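Local coordinates for flagellar biosynthesis protein FlhF (Bacillus subtilis, PDB 2PX0) that binds GTP as a homodimeric GTPase of the signal-recognition-particle family and is necessary for building the bacterial flagellum, at residues Phe111-Ala116 and Leu218-Thr223; Asp143-Ala148 and Ala191-Lys196; Ile245-Asp250 and Phe271-Gln276. One frame throughout, in Å; residues are numbered along the deposited sequence.

Contact 1. Residues Phe111-Ala116 and Leu218-Thr223. With GNP (phosphoaminophosphonic acid-guanylate ester), chain J; GNP (phosphoaminophosphonic acid-guanylate ester), chain R.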
loop_
_atom_site.group_PDB
_atom_site.type_symbol
_atom_site.label_atom_id
_atom_site.label_comp_id
_atom_site.label_asym_id
_atom_site.label_seq_id
_atom_site.Cartn_x
_atom_site.Cartn_y
_atom_site.Cartn_z
ATOM N N PHE A 111 -2.793 1.200 14.887
ATOM C CA PHE A 111 -1.552 0.563 14.491
ATOM C C PHE A 111 -1.800 -0.090 13.136
ATOM O O PHE A 111 -2.947 -0.272 12.732
ATOM C CB PHE A 111 -1.085 -0.452 15.557
ATOM C CG PHE A 111 -2.196 -1.272 16.161
ATOM C CD1 PHE A 111 -2.768 -2.333 15.464
ATOM C CD2 PHE A 111 -2.684 -0.972 17.427
ATOM C CE1 PHE A 111 -3.805 -3.079 16.016
ATOM C CE2 PHE A 111 -3.736 -1.726 17.990
ATOM C CZ PHE A 111 -4.287 -2.773 17.279
ATOM N N GLY A 112 -0.740 -0.411 12.405
ATOM C CA GLY A 112 -0.961 -1.012 11.110
ATOM C C GLY A 112 0.183 -0.901 10.132
ATOM O O GLY A 112 1.227 -0.336 10.412
ATOM N N SER A 113 -0.051 -1.457 8.957
ATOM C CA SER A 113 0.912 -1.489 7.874
ATOM C C SER A 113 1.570 -0.141 7.578
ATOM O O SER A 113 1.074 0.913 7.980
ATOM C CB SER A 113 0.199 -2.002 6.633
ATOM O OG SER A 113 -0.961 -2.727 7.020
ATOM N N THR A 114 2.693 -0.186 6.868
ATOM C CA THR A 114 3.405 1.028 6.527
ATOM C C THR A 114 2.642 1.844 5.485
ATOM O O THR A 114 2.005 1.284 4.592
ATOM C CB THR A 114 4.831 0.720 5.991
ATOM O OG1 THR A 114 4.767 -0.327 5.022
ATOM C CG2 THR A 114 5.745 0.304 7.117
ATOM N N GLY A 115 2.706 3.168 5.630
ATOM C CA GLY A 115 2.053 4.085 4.712
ATOM C C GLY A 115 0.577 3.876 4.477
ATOM O O GLY A 115 0.016 4.453 3.557
ATOM N N ALA A 116 -0.069 3.064 5.301
ATOM C CA ALA A 116 -1.488 2.791 5.107
ATOM C C ALA A 116 -2.354 4.036 5.271
ATOM O O ALA A 116 -3.307 4.239 4.520
ATOM C CB ALA A 116 -1.942 1.704 6.066
ATOM N N LEU A 218 -7.072 -1.577 13.998
ATOM C CA LEU A 218 -6.059 -2.084 13.084
ATOM C C LEU A 218 -6.195 -1.443 11.704
ATOM O O LEU A 218 -7.187 -1.643 11.008
ATOM C CB LEU A 218 -6.160 -3.604 12.988
ATOM C CG LEU A 218 -5.205 -4.289 12.000
ATOM C CD1 LEU A 218 -3.748 -4.051 12.377
ATOM C CD2 LEU A 218 -5.493 -5.767 11.989
ATOM N N VAL A 219 -5.184 -0.684 11.299
ATOM C CA VAL A 219 -5.225 0.014 10.021
ATOM C C VAL A 219 -4.592 -0.677 8.816
ATOM O O VAL A 219 -3.368 -0.786 8.727
ATOM C CB VAL A 219 -4.595 1.423 10.172
ATOM C CG1 VAL A 219 -4.404 2.082 8.810
ATOM C CG2 VAL A 219 -5.495 2.288 11.054
ATOM N N LEU A 220 -5.430 -1.121 7.879
ATOM C CA LEU A 220 -4.944 -1.779 6.666
ATOM C C LEU A 220 -5.442 -0.989 5.476
ATOM O O LEU A 220 -6.482 -0.313 5.572
ATOM C CB LEU A 220 -5.476 -3.204 6.541
ATOM C CG LEU A 220 -5.181 -4.234 7.619
ATOM C CD1 LEU A 220 -5.795 -5.526 7.177
ATOM C CD2 LEU A 220 -3.706 -4.396 7.839
ATOM N N SER A 221 -4.719 -1.090 4.356
ATOM C CA SER A 221 -5.083 -0.377 3.152
ATOM C C SER A 221 -5.804 -1.240 2.134
ATOM O O SER A 221 -5.430 -2.387 1.902
ATOM C CB SER A 221 -3.854 0.217 2.508
ATOM O OG SER A 221 -4.170 0.698 1.208
ATOM N N ALA A 222 -6.841 -0.661 1.526
ATOM C CA ALA A 222 -7.668 -1.317 0.517
ATOM C C ALA A 222 -6.896 -1.615 -0.775
ATOM O O ALA A 222 -7.456 -2.101 -1.762
ATOM C CB ALA A 222 -8.890 -0.442 0.218
ATOM N N THR A 223 -5.603 -1.345 -0.769
ATOM C CA THR A 223 -4.808 -1.589 -1.962
ATOM C C THR A 223 -3.973 -2.873 -1.878
ATOM O O THR A 223 -3.561 -3.416 -2.895
ATOM C CB THR A 223 -3.892 -0.384 -2.250
ATOM O OG1 THR A 223 -4.670 0.817 -2.232
ATOM C CG2 THR A 223 -3.280 -0.512 -3.613
HETATM P PG GNP J . 3.639 5.461 8.478
HETATM O O1G GNP J . 4.807 5.511 7.555
HETATM O O2G GNP J . 3.806 6.394 9.696
HETATM O O3G GNP J . 3.308 4.077 8.906
HETATM N N3B GNP J . 2.442 6.112 7.493
HETATM P PB GNP J . 0.904 6.315 8.054
HETATM O O1B GNP J . 0.242 5.037 8.242
HETATM O O2B GNP J . 1.016 7.253 9.218
HETATM O O3A GNP J . 0.332 7.047 6.717
HETATM P PA GNP J . 0.247 8.559 6.385
HETATM O O1A GNP J . -0.750 9.244 7.259
HETATM O O2A GNP J . 1.690 9.029 6.362
HETATM O "O5'" GNP J . -0.306 8.566 4.979
HETATM C "C5'" GNP J . 0.448 7.974 3.919
HETATM C "C4'" GNP J . -0.099 8.367 2.596
HETATM O "O4'" GNP J . -1.322 7.819 2.228
HETATM C "C3'" GNP J . -0.261 9.909 2.444
HETATM O "O3'" GNP J . 0.306 10.374 1.217
HETATM C "C2'" GNP J . -1.772 10.106 2.466
HETATM O "O2'" GNP J . -2.215 11.231 1.769
HETATM C "C1'" GNP J . -2.229 8.826 1.849
HETATM N N9 GNP J . -3.600 8.498 2.303
HETATM C C8 GNP J . -3.984 8.225 3.685
HETATM N N7 GNP J . -5.266 7.975 3.751
HETATM C C5 GNP J . -5.726 8.090 2.350
HETATM C C6 GNP J . -7.061 7.916 1.799
HETATM O O6 GNP J . -8.060 7.652 2.343
HETATM N N1 GNP J . -7.061 8.109 0.421
HETATM C C2 GNP J . -5.862 8.424 -0.212
HETATM N N2 GNP J . -6.069 8.574 -1.620
HETATM N N3 GNP J . -4.669 8.592 0.205
HETATM C C4 GNP J . -4.683 8.398 1.549
HETATM P PG GNP R . 3.957 10.098 0.723
HETATM O O1G GNP R . 2.843 10.244 1.693
HETATM O O2G GNP R . 4.891 11.318 0.742
HETATM O O3G GNP R . 3.478 9.811 -0.646
HETATM N N3B GNP R . 4.809 8.785 1.406
HETATM P PB GNP R . 6.202 8.217 0.711
HETATM O O1B GNP R . 5.933 7.536 -0.549
HETATM O O2B GNP R . 7.144 9.365 0.732
HETATM O O3A GNP R . 6.578 7.117 1.782
HETATM P PA GNP R . 7.630 7.166 2.840
HETATM O O1A GNP R . 8.975 7.189 2.222
HETATM O O2A GNP R . 7.206 8.289 3.759
HETATM O "O5'" GNP R . 7.450 5.824 3.555
HETATM C "C5'" GNP R . 6.219 5.514 4.250
HETATM C "C4'" GNP R . 6.351 4.265 5.060
HETATM O "O4'" GNP R . 6.674 3.097 4.380
HETATM C "C3'" GNP R . 7.414 4.407 6.201
HETATM O "O3'" GNP R . 6.880 3.985 7.474
HETATM C "C2'" GNP R . 8.574 3.510 5.728
HETATM O "O2'" GNP R . 9.352 2.970 6.761
HETATM C "C1'" GNP R . 7.815 2.469 4.948
HETATM N N9 GNP R . 8.679 1.890 3.887
HETATM C C8 GNP R . 9.217 2.638 2.757
HETATM N N7 GNP R . 9.949 1.848 2.002
HETATM C C5 GNP R . 9.880 0.523 2.681
HETATM C C6 GNP R . 10.498 -0.753 2.318
HETATM O O6 GNP R . 11.183 -1.009 1.416
HETATM N N1 GNP R . 10.178 -1.747 3.221
HETATM C C2 GNP R . 9.365 -1.437 4.293
HETATM N N2 GNP R . 9.155 -2.613 5.106
HETATM N N3 GNP R . 8.789 -0.355 4.682
HETATM C C4 GNP R . 9.107 0.622 3.788
#

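Contact 2. Residues Asp143-Ala148 and Ala191-Lys196. With GNP (phosphoaminophosphonic acid-guanylate ester), chain J; GNP (phosphoaminophosphonic acid-guanylate ester), chain R.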
loop_
_atom_site.group_PDB
_atom_site.type_symbol
_atom_site.label_atom_id
_atom_site.label_comp_id
_atom_site.label_asym_id
_atom_site.label_seq_id
_atom_site.Cartn_x
_atom_site.Cartn_y
_atom_site.Cartn_z
ATOM N N ASP A 143 5.418 6.930 17.765
ATOM C CA ASP A 143 6.261 6.875 16.590
ATOM C C ASP A 143 7.564 7.620 16.789
ATOM O O ASP A 143 7.705 8.783 16.391
ATOM C CB ASP A 143 5.541 7.422 15.365
ATOM C CG ASP A 143 6.337 7.210 14.102
ATOM O OD1 ASP A 143 7.488 7.680 14.046
ATOM O OD2 ASP A 143 5.823 6.565 13.170
ATOM N N THR A 144 8.514 6.935 17.417
ATOM C CA THR A 144 9.831 7.493 17.667
ATOM C C THR A 144 10.711 7.118 16.486
ATOM O O THR A 144 11.692 7.801 16.184
ATOM C CB THR A 144 10.438 6.912 18.943
ATOM O OG1 THR A 144 9.744 7.442 20.078
ATOM C CG2 THR A 144 11.926 7.253 19.037
ATOM N N TYR A 145 10.334 6.038 15.808
ATOM C CA TYR A 145 11.097 5.567 14.666
ATOM C C TYR A 145 11.148 6.527 13.475
ATOM O O TYR A 145 12.167 7.159 13.220
ATOM C CB TYR A 145 10.563 4.219 14.192
ATOM C CG TYR A 145 11.383 3.671 13.052
ATOM C CD1 TYR A 145 12.735 3.357 13.232
ATOM C CD2 TYR A 145 10.836 3.529 11.773
ATOM C CE1 TYR A 145 13.522 2.925 12.167
ATOM C CE2 TYR A 145 11.619 3.095 10.700
ATOM C CZ TYR A 145 12.958 2.800 10.909
ATOM O OH TYR A 145 13.737 2.397 9.855
ATOM N N ARG A 146 10.047 6.623 12.740
ATOM C CA ARG A 146 9.989 7.483 11.562
ATOM C C ARG A 146 10.537 8.894 11.752
ATOM O O ARG A 146 10.102 9.639 12.638
ATOM C CB ARG A 146 8.553 7.571 11.034
ATOM C CG ARG A 146 8.407 8.555 9.895
ATOM C CD ARG A 146 7.053 8.484 9.234
ATOM N NE ARG A 146 6.893 9.580 8.287
ATOM C CZ ARG A 146 6.063 9.557 7.248
ATOM N NH1 ARG A 146 5.313 8.486 7.021
ATOM N NH2 ARG A 146 5.985 10.603 6.432
ATOM N N ILE A 147 11.480 9.258 10.888
ATOM C CA ILE A 147 12.104 10.571 10.924
ATOM C C ILE A 147 11.132 11.705 10.626
ATOM O O ILE A 147 10.424 11.675 9.615
ATOM C CB ILE A 147 13.269 10.631 9.924
ATOM C CG1 ILE A 147 14.448 9.837 10.490
ATOM C CG2 ILE A 147 13.649 12.066 9.626
ATOM C CD1 ILE A 147 15.619 9.686 9.530
ATOM N N ALA A 148 11.124 12.701 11.515
ATOM C CA ALA A 148 10.277 13.893 11.410
ATOM C C ALA A 148 8.810 13.601 11.736
ATOM O O ALA A 148 7.970 14.514 11.718
ATOM C CB ALA A 148 10.399 14.520 10.008
ATOM N N ALA A 191 4.102 3.716 15.396
ATOM C CA ALA A 191 5.085 3.544 14.332
ATOM C C ALA A 191 4.698 2.474 13.314
ATOM O O ALA A 191 4.103 1.442 13.636
ATOM C CB ALA A 191 6.419 3.207 14.931
ATOM N N GLY A 192 5.051 2.722 12.067
ATOM C CA GLY A 192 4.732 1.765 11.032
ATOM C C GLY A 192 5.881 0.813 10.771
ATOM O O GLY A 192 6.696 1.036 9.869
ATOM N N ARG A 193 5.963 -0.244 11.571
ATOM C CA ARG A 193 7.011 -1.236 11.395
ATOM C C ARG A 193 6.364 -2.373 10.607
ATOM O O ARG A 193 5.145 -2.457 10.547
ATOM C CB ARG A 193 7.492 -1.743 12.757
ATOM C CG ARG A 193 7.769 -0.661 13.802
ATOM C CD ARG A 193 9.202 -0.144 13.793
ATOM N NE ARG A 193 9.493 0.608 15.018
ATOM C CZ ARG A 193 10.689 1.098 15.351
ATOM N NH1 ARG A 193 11.731 0.918 14.549
ATOM N NH2 ARG A 193 10.847 1.763 16.495
ATOM N N ASN A 194 7.170 -3.231 9.990
ATOM C CA ASN A 194 6.653 -4.367 9.222
ATOM C C ASN A 194 6.361 -5.541 10.155
ATOM O O ASN A 194 7.231 -6.369 10.420
ATOM C CB ASN A 194 7.674 -4.759 8.153
ATOM C CG ASN A 194 7.647 -6.239 7.823
ATOM O OD1 ASN A 194 6.580 -6.857 7.750
ATOM N ND2 ASN A 194 8.830 -6.815 7.605
ATOM N N PHE A 195 5.126 -5.612 10.642
ATOM C CA PHE A 195 4.720 -6.655 11.586
ATOM C C PHE A 195 4.814 -8.119 11.156
ATOM O O PHE A 195 3.872 -8.892 11.356
ATOM C CB PHE A 195 3.302 -6.376 12.080
ATOM C CG PHE A 195 3.155 -5.053 12.751
ATOM C CD1 PHE A 195 3.003 -3.894 12.006
ATOM C CD2 PHE A 195 3.186 -4.957 14.139
ATOM C CE1 PHE A 195 2.883 -2.656 12.636
ATOM C CE2 PHE A 195 3.069 -3.725 14.779
ATOM C CZ PHE A 195 2.917 -2.575 14.025
ATOM N N LYS A 196 5.940 -8.506 10.566
ATOM C CA LYS A 196 6.134 -9.892 10.164
ATOM C C LYS A 196 7.261 -10.404 11.041
ATOM O O LYS A 196 7.589 -11.593 11.048
ATOM C CB LYS A 196 6.491 -9.996 8.682
ATOM C CG LYS A 196 5.469 -10.804 7.867
ATOM C CD LYS A 196 5.731 -10.705 6.358
ATOM C CE LYS A 196 7.148 -11.127 5.985
ATOM N NZ LYS A 196 7.372 -10.994 4.529
HETATM P PG GNP J . 3.639 5.461 8.478
HETATM O O1G GNP J . 4.807 5.511 7.555
HETATM O O2G GNP J . 3.806 6.394 9.696
HETATM O O3G GNP J . 3.308 4.077 8.906
HETATM N N3B GNP J . 2.442 6.112 7.493
HETATM P PB GNP J . 0.904 6.315 8.054
HETATM O O1B GNP J . 0.242 5.037 8.242
HETATM O O2B GNP J . 1.016 7.253 9.218
HETATM O O3A GNP J . 0.332 7.047 6.717
HETATM P PA GNP J . 0.247 8.559 6.385
HETATM O O1A GNP J . -0.750 9.244 7.259
HETATM O O2A GNP J . 1.690 9.029 6.362
HETATM O "O5'" GNP J . -0.306 8.566 4.979
HETATM C "C5'" GNP J . 0.448 7.974 3.919
HETATM C "C4'" GNP J . -0.099 8.367 2.596
HETATM O "O4'" GNP J . -1.322 7.819 2.228
HETATM C "C3'" GNP J . -0.261 9.909 2.444
HETATM O "O3'" GNP J . 0.306 10.374 1.217
HETATM C "C2'" GNP J . -1.772 10.106 2.466
HETATM O "O2'" GNP J . -2.215 11.231 1.769
HETATM C "C1'" GNP J . -2.229 8.826 1.849
HETATM N N9 GNP J . -3.600 8.498 2.303
HETATM C C8 GNP J . -3.984 8.225 3.685
HETATM N N7 GNP J . -5.266 7.975 3.751
HETATM C C5 GNP J . -5.726 8.090 2.350
HETATM C C6 GNP J . -7.061 7.916 1.799
HETATM O O6 GNP J . -8.060 7.652 2.343
HETATM N N1 GNP J . -7.061 8.109 0.421
HETATM C C2 GNP J . -5.862 8.424 -0.212
HETATM N N2 GNP J . -6.069 8.574 -1.620
HETATM N N3 GNP J . -4.669 8.592 0.205
HETATM C C4 GNP J . -4.683 8.398 1.549
HETATM P PG GNP R . 3.957 10.098 0.723
HETATM O O1G GNP R . 2.843 10.244 1.693
HETATM O O2G GNP R . 4.891 11.318 0.742
HETATM O O3G GNP R . 3.478 9.811 -0.646
HETATM N N3B GNP R . 4.809 8.785 1.406
HETATM P PB GNP R . 6.202 8.217 0.711
HETATM O O1B GNP R . 5.933 7.536 -0.549
HETATM O O2B GNP R . 7.144 9.365 0.732
HETATM O O3A GNP R . 6.578 7.117 1.782
HETATM P PA GNP R . 7.630 7.166 2.840
HETATM O O1A GNP R . 8.975 7.189 2.222
HETATM O O2A GNP R . 7.206 8.289 3.759
HETATM O "O5'" GNP R . 7.450 5.824 3.555
HETATM C "C5'" GNP R . 6.219 5.514 4.250
HETATM C "C4'" GNP R . 6.351 4.265 5.060
HETATM O "O4'" GNP R . 6.674 3.097 4.380
HETATM C "C3'" GNP R . 7.414 4.407 6.201
HETATM O "O3'" GNP R . 6.880 3.985 7.474
HETATM C "C2'" GNP R . 8.574 3.510 5.728
HETATM O "O2'" GNP R . 9.352 2.970 6.761
HETATM C "C1'" GNP R . 7.815 2.469 4.948
HETATM N N9 GNP R . 8.679 1.890 3.887
HETATM C C8 GNP R . 9.217 2.638 2.757
HETATM N N7 GNP R . 9.949 1.848 2.002
HETATM C C5 GNP R . 9.880 0.523 2.681
HETATM C C6 GNP R . 10.498 -0.753 2.318
HETATM O O6 GNP R . 11.183 -1.009 1.416
HETATM N N1 GNP R . 10.178 -1.747 3.221
HETATM C C2 GNP R . 9.365 -1.437 4.293
HETATM N N2 GNP R . 9.155 -2.613 5.106
HETATM N N3 GNP R . 8.789 -0.355 4.682
HETATM C C4 GNP R . 9.107 0.622 3.788
#

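Contact 3. Residues Ile245-Asp250 and Phe271-Gln276. With GNP (phosphoaminophosphonic acid-guanylate ester), chain J.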
loop_
_atom_site.group_PDB
_atom_site.type_symbol
_atom_site.label_atom_id
_atom_site.label_comp_id
_atom_site.label_asym_id
_atom_site.label_seq_id
_atom_site.Cartn_x
_atom_site.Cartn_y
_atom_site.Cartn_z
ATOM N N ILE A 245 -9.833 -0.454 10.098
ATOM C CA ILE A 245 -9.862 0.755 9.292
ATOM C C ILE A 245 -9.218 0.457 7.935
ATOM O O ILE A 245 -8.034 0.096 7.839
ATOM C CB ILE A 245 -9.159 1.915 9.992
ATOM C CG1 ILE A 245 -9.893 2.219 11.298
ATOM C CG2 ILE A 245 -9.187 3.147 9.111
ATOM C CD1 ILE A 245 -9.324 3.379 12.094
ATOM N N PHE A 246 -10.032 0.566 6.890
ATOM C CA PHE A 246 -9.573 0.315 5.543
ATOM C C PHE A 246 -9.461 1.643 4.846
ATOM O O PHE A 246 -10.439 2.361 4.688
ATOM C CB PHE A 246 -10.547 -0.611 4.808
ATOM C CG PHE A 246 -10.412 -2.054 5.208
ATOM C CD1 PHE A 246 -9.331 -2.817 4.763
ATOM C CD2 PHE A 246 -11.317 -2.635 6.085
ATOM C CE1 PHE A 246 -9.156 -4.122 5.192
ATOM C CE2 PHE A 246 -11.144 -3.939 6.514
ATOM C CZ PHE A 246 -10.062 -4.682 6.069
ATOM N N THR A 247 -8.246 1.965 4.430
ATOM C CA THR A 247 -8.005 3.227 3.772
ATOM C C THR A 247 -7.924 3.115 2.255
ATOM O O THR A 247 -7.910 2.027 1.688
ATOM C CB THR A 247 -6.701 3.828 4.266
ATOM O OG1 THR A 247 -5.624 2.987 3.843
ATOM C CG2 THR A 247 -6.698 3.945 5.797
ATOM N N LYS A 248 -7.895 4.269 1.607
ATOM C CA LYS A 248 -7.753 4.356 0.169
ATOM C C LYS A 248 -8.751 3.577 -0.685
ATOM O O LYS A 248 -8.413 3.125 -1.790
ATOM C CB LYS A 248 -6.321 3.952 -0.192
ATOM C CG LYS A 248 -5.324 4.372 0.876
ATOM C CD LYS A 248 -3.898 4.237 0.412
ATOM C CE LYS A 248 -2.973 4.868 1.446
ATOM N NZ LYS A 248 -1.557 4.914 1.011
ATOM N N ILE A 249 -9.987 3.450 -0.205
ATOM C CA ILE A 249 -10.999 2.740 -0.977
ATOM C C ILE A 249 -11.230 3.492 -2.276
ATOM O O ILE A 249 -11.708 2.930 -3.256
ATOM C CB ILE A 249 -12.331 2.611 -0.220
ATOM C CG1 ILE A 249 -12.896 3.991 0.085
ATOM C CG2 ILE A 249 -12.132 1.808 1.066
ATOM C CD1 ILE A 249 -14.246 3.938 0.805
ATOM N N ASP A 250 -10.874 4.768 -2.280
ATOM C CA ASP A 250 -11.023 5.591 -3.462
ATOM C C ASP A 250 -9.815 5.384 -4.351
ATOM O O ASP A 250 -9.685 6.044 -5.377
ATOM C CB ASP A 250 -11.060 7.058 -3.077
ATOM C CG ASP A 250 -9.701 7.567 -2.606
ATOM O OD1 ASP A 250 -9.199 7.049 -1.587
ATOM O OD2 ASP A 250 -9.129 8.479 -3.254
ATOM N N PHE A 271 -13.999 2.265 10.466
ATOM C CA PHE A 271 -13.900 3.334 9.495
ATOM C C PHE A 271 -13.308 2.951 8.131
ATOM O O PHE A 271 -12.684 1.901 7.955
ATOM C CB PHE A 271 -13.073 4.456 10.116
ATOM C CG PHE A 271 -13.684 5.020 11.353
ATOM C CD1 PHE A 271 -14.741 5.926 11.271
ATOM C CD2 PHE A 271 -13.270 4.588 12.608
ATOM C CE1 PHE A 271 -15.374 6.382 12.421
ATOM C CE2 PHE A 271 -13.904 5.046 13.768
ATOM C CZ PHE A 271 -14.951 5.937 13.670
ATOM N N MET A 272 -13.533 3.826 7.162
ATOM C CA MET A 272 -13.009 3.663 5.823
ATOM C C MET A 272 -12.691 5.090 5.390
ATOM O O MET A 272 -13.408 6.017 5.745
ATOM C CB MET A 272 -14.039 3.036 4.877
ATOM C CG MET A 272 -14.330 1.548 5.122
ATOM S SD MET A 272 -14.700 0.637 3.584
ATOM C CE MET A 272 -15.940 1.661 2.921
ATOM N N THR A 273 -11.610 5.270 4.640
ATOM C CA THR A 273 -11.211 6.594 4.190
ATOM C C THR A 273 -11.311 6.649 2.675
ATOM O O THR A 273 -11.185 5.622 2.026
ATOM C CB THR A 273 -9.789 6.889 4.646
ATOM O OG1 THR A 273 -8.919 5.895 4.122
ATOM C CG2 THR A 273 -9.698 6.848 6.158
ATOM N N ASN A 274 -11.552 7.838 2.114
ATOM C CA ASN A 274 -11.702 7.970 0.657
ATOM C C ASN A 274 -10.956 9.132 0.014
ATOM O O ASN A 274 -11.347 9.598 -1.052
ATOM C CB ASN A 274 -13.189 8.070 0.281
ATOM C CG ASN A 274 -13.945 9.095 1.124
ATOM O OD1 ASN A 274 -14.152 8.906 2.322
ATOM N ND2 ASN A 274 -14.354 10.181 0.500
ATOM N N GLY A 275 -9.878 9.588 0.649
ATOM C CA GLY A 275 -9.103 10.686 0.098
ATOM C C GLY A 275 -8.130 11.270 1.102
ATOM O O GLY A 275 -7.978 10.736 2.196
ATOM N N GLN A 276 -7.493 12.386 0.756
ATOM C CA GLN A 276 -6.513 12.991 1.651
ATOM C C GLN A 276 -7.020 14.225 2.406
ATOM O O GLN A 276 -6.352 14.707 3.328
ATOM C CB GLN A 276 -5.256 13.335 0.851
ATOM C CG GLN A 276 -5.171 12.573 -0.444
ATOM C CD GLN A 276 -3.839 12.729 -1.154
ATOM O OE1 GLN A 276 -2.801 12.326 -0.639
ATOM N NE2 GLN A 276 -3.864 13.305 -2.349
HETATM P PG GNP J . 3.639 5.461 8.478
HETATM O O1G GNP J . 4.807 5.511 7.555
HETATM O O2G GNP J . 3.806 6.394 9.696
HETATM O O3G GNP J . 3.308 4.077 8.906
HETATM N N3B GNP J . 2.442 6.112 7.493
HETATM P PB GNP J . 0.904 6.315 8.054
HETATM O O1B GNP J . 0.242 5.037 8.242
HETATM O O2B GNP J . 1.016 7.253 9.218
HETATM O O3A GNP J . 0.332 7.047 6.717
HETATM P PA GNP J . 0.247 8.559 6.385
HETATM O O1A GNP J . -0.750 9.244 7.259
HETATM O O2A GNP J . 1.690 9.029 6.362
HETATM O "O5'" GNP J . -0.306 8.566 4.979
HETATM C "C5'" GNP J . 0.448 7.974 3.919
HETATM C "C4'" GNP J . -0.099 8.367 2.596
HETATM O "O4'" GNP J . -1.322 7.819 2.228
HETATM C "C3'" GNP J . -0.261 9.909 2.444
HETATM O "O3'" GNP J . 0.306 10.374 1.217
HETATM C "C2'" GNP J . -1.772 10.106 2.466
HETATM O "O2'" GNP J . -2.215 11.231 1.769
HETATM C "C1'" GNP J . -2.229 8.826 1.849
HETATM N N9 GNP J . -3.600 8.498 2.303
HETATM C C8 GNP J . -3.984 8.225 3.685
HETATM N N7 GNP J . -5.266 7.975 3.751
HETATM C C5 GNP J . -5.726 8.090 2.350
HETATM C C6 GNP J . -7.061 7.916 1.799
HETATM O O6 GNP J . -8.060 7.652 2.343
HETATM N N1 GNP J . -7.061 8.109 0.421
HETATM C C2 GNP J . -5.862 8.424 -0.212
HETATM N N2 GNP J . -6.069 8.574 -1.620
HETATM N N3 GNP J . -4.669 8.592 0.205
HETATM C C4 GNP J . -4.683 8.398 1.549
#

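Contact 1. Residues Phe111-Ala116 and Leu218-Thr223
The ring of Phe111 and the side chain of Leu218 cross at about a right angle on the same face of the sheet, with the methyl Leu218 CD1 near the ring plane at its edge, 3.7 Å from Phe111 CD1. Phe111 CG lies between its own N and carbonyl carbon (chi1 40°), a setting that starts the ring off on the side where Leu218 CD1 meets it. An alanine in place of Phe111 would probably leave Leu218 CD1 without its partner and open a gap beside it. In the backbone the strands run parallel, and Val219 N donates to Phe111 O at 2.7 Å, nearly straight at 172°. Val219 itself turns to the other face, where CG1 meets Ala116 CB at 3.7 Å. Gly112, next to Phe111 and with no side chain, lets its CA come within 3.4 Å of Val219 O in a CA-H...O contact; Ser113 N reaches that oxygen only weakly. Gly112 opens the P-loop, the strand-loop-helix of nucleotide-binding proteins, which here passes through a type II turn from Ser113 to Ala116. Gly115 N gives a weak bond, 3.5 Å, to O3G of the chain J nucleotide. Thr114 points away from 218-223: its CB lies 3.4 Å from O4' of the chain R nucleotide, and its OG1 bonds to Lys248 and Glu251 of the second subunit.

Contact 2. Residues Asp143-Ala148 and Ala191-Lys196
Tyr145 and Arg193 carry the largest share of this contact, by packing of the guanidinium of Arg193 against Tyr145: Tyr145 CB sits 3.2 Å above the guanidinium plane, over its centre, and the phenol ring and guanidinium are tilted 31° from each other. NH1 is the guanidinium nitrogen nearest the ring, approaching it obliquely on the CD1 side. A bend at chi2 (-90°) places Arg193 CD, and the guanidinium ends against Tyr145, with Glu203 a weak, long ion-pair partner of NH2. Van der Waals contact supplies the rest, with Ala191 CB 4.3 Å from Tyr145 CB and Asp143 OD2 3.3 Å from Ala191 CA. No hydrogen bond joins the two segments. Arg146 turns its polar end to the ligands: extended, it donates from NH1 to O1G of the chain J nucleotide at 3.1 Å, the oxygen lying at the guanidinium edge, in plane, while O2A of the chain R nucleotide stands over one face. The Asp143 side chain lies about 4 Å from a bound magnesium ion, and Arg146 packs on Arg146 of the second subunit. Together the loops after strands 137-141 and 185-189 frame the gamma-phosphate side of an SRP-type GTPase site, with Ala191, Gly192 and Arg193 probably GTP-binding, as in relatives.

Contact 3. Residues Ile245-Asp250 and Phe271-Gln276
Asp250 packs against the backbone carbonyl of Asn274 and turns its carboxylate to the guanine base of the chain J nucleotide. Its CB lies 3.3 Å from Asn274 O. CG, set between the backbone N and the carbonyl carbon (chi1 71°), lies 3.0 Å from Asn274 O. At the tip, OD1 accepts from guanine N1 at 3.1 Å and weakly from N2, and OD2 accepts weakly from N2 at 3.5 Å. Gly275 N meanwhile donates to guanine O6 at 3.2 Å. Behind the pocket the strands are parallel, Phe246 N bonding to Phe271 O at 3.2 Å and Thr273 N to Phe246 O at 3.1 Å, while Ile249 CD1 meets Met272 CE. Strand 243-247, helix 256-263 and strand 271-272 make a beta-alpha-beta unit, and Thr247-Asp250 is the Thr-Lys-x-Asp guanine motif. The extended Lys248 has CG near the base and CE near O4'. An acid facing N1 and N2, with a backbone amide on O6, reads the donor and acceptor pattern of guanine and would probably discriminate against adenine.

All three contacts are largely buried, yet contacts 1 and 3 lie near the middle of the chain, their centres 8 and 9 Å from its centre, whereas contact 2 lies 19 Å out, among loops facing the second subunit. Contacts 1 and 3 share one sheet through the neighbouring strands 214-221 and 243-247, and meet where Ala116 O bonds to Thr247 OG1. Contact 2 joins contact 1 by packing of Gly192 on Thr114 and does not touch contact 3. Strand-to-strand backbone bonds mark contacts 1 and 3; contact 2 rests on an arginine guanidinium packed against a tyrosine, without a bond between its segments. On the chain J nucleotide, contacts 1 and 2 serve the phosphate end and contact 3 the base and ribose end.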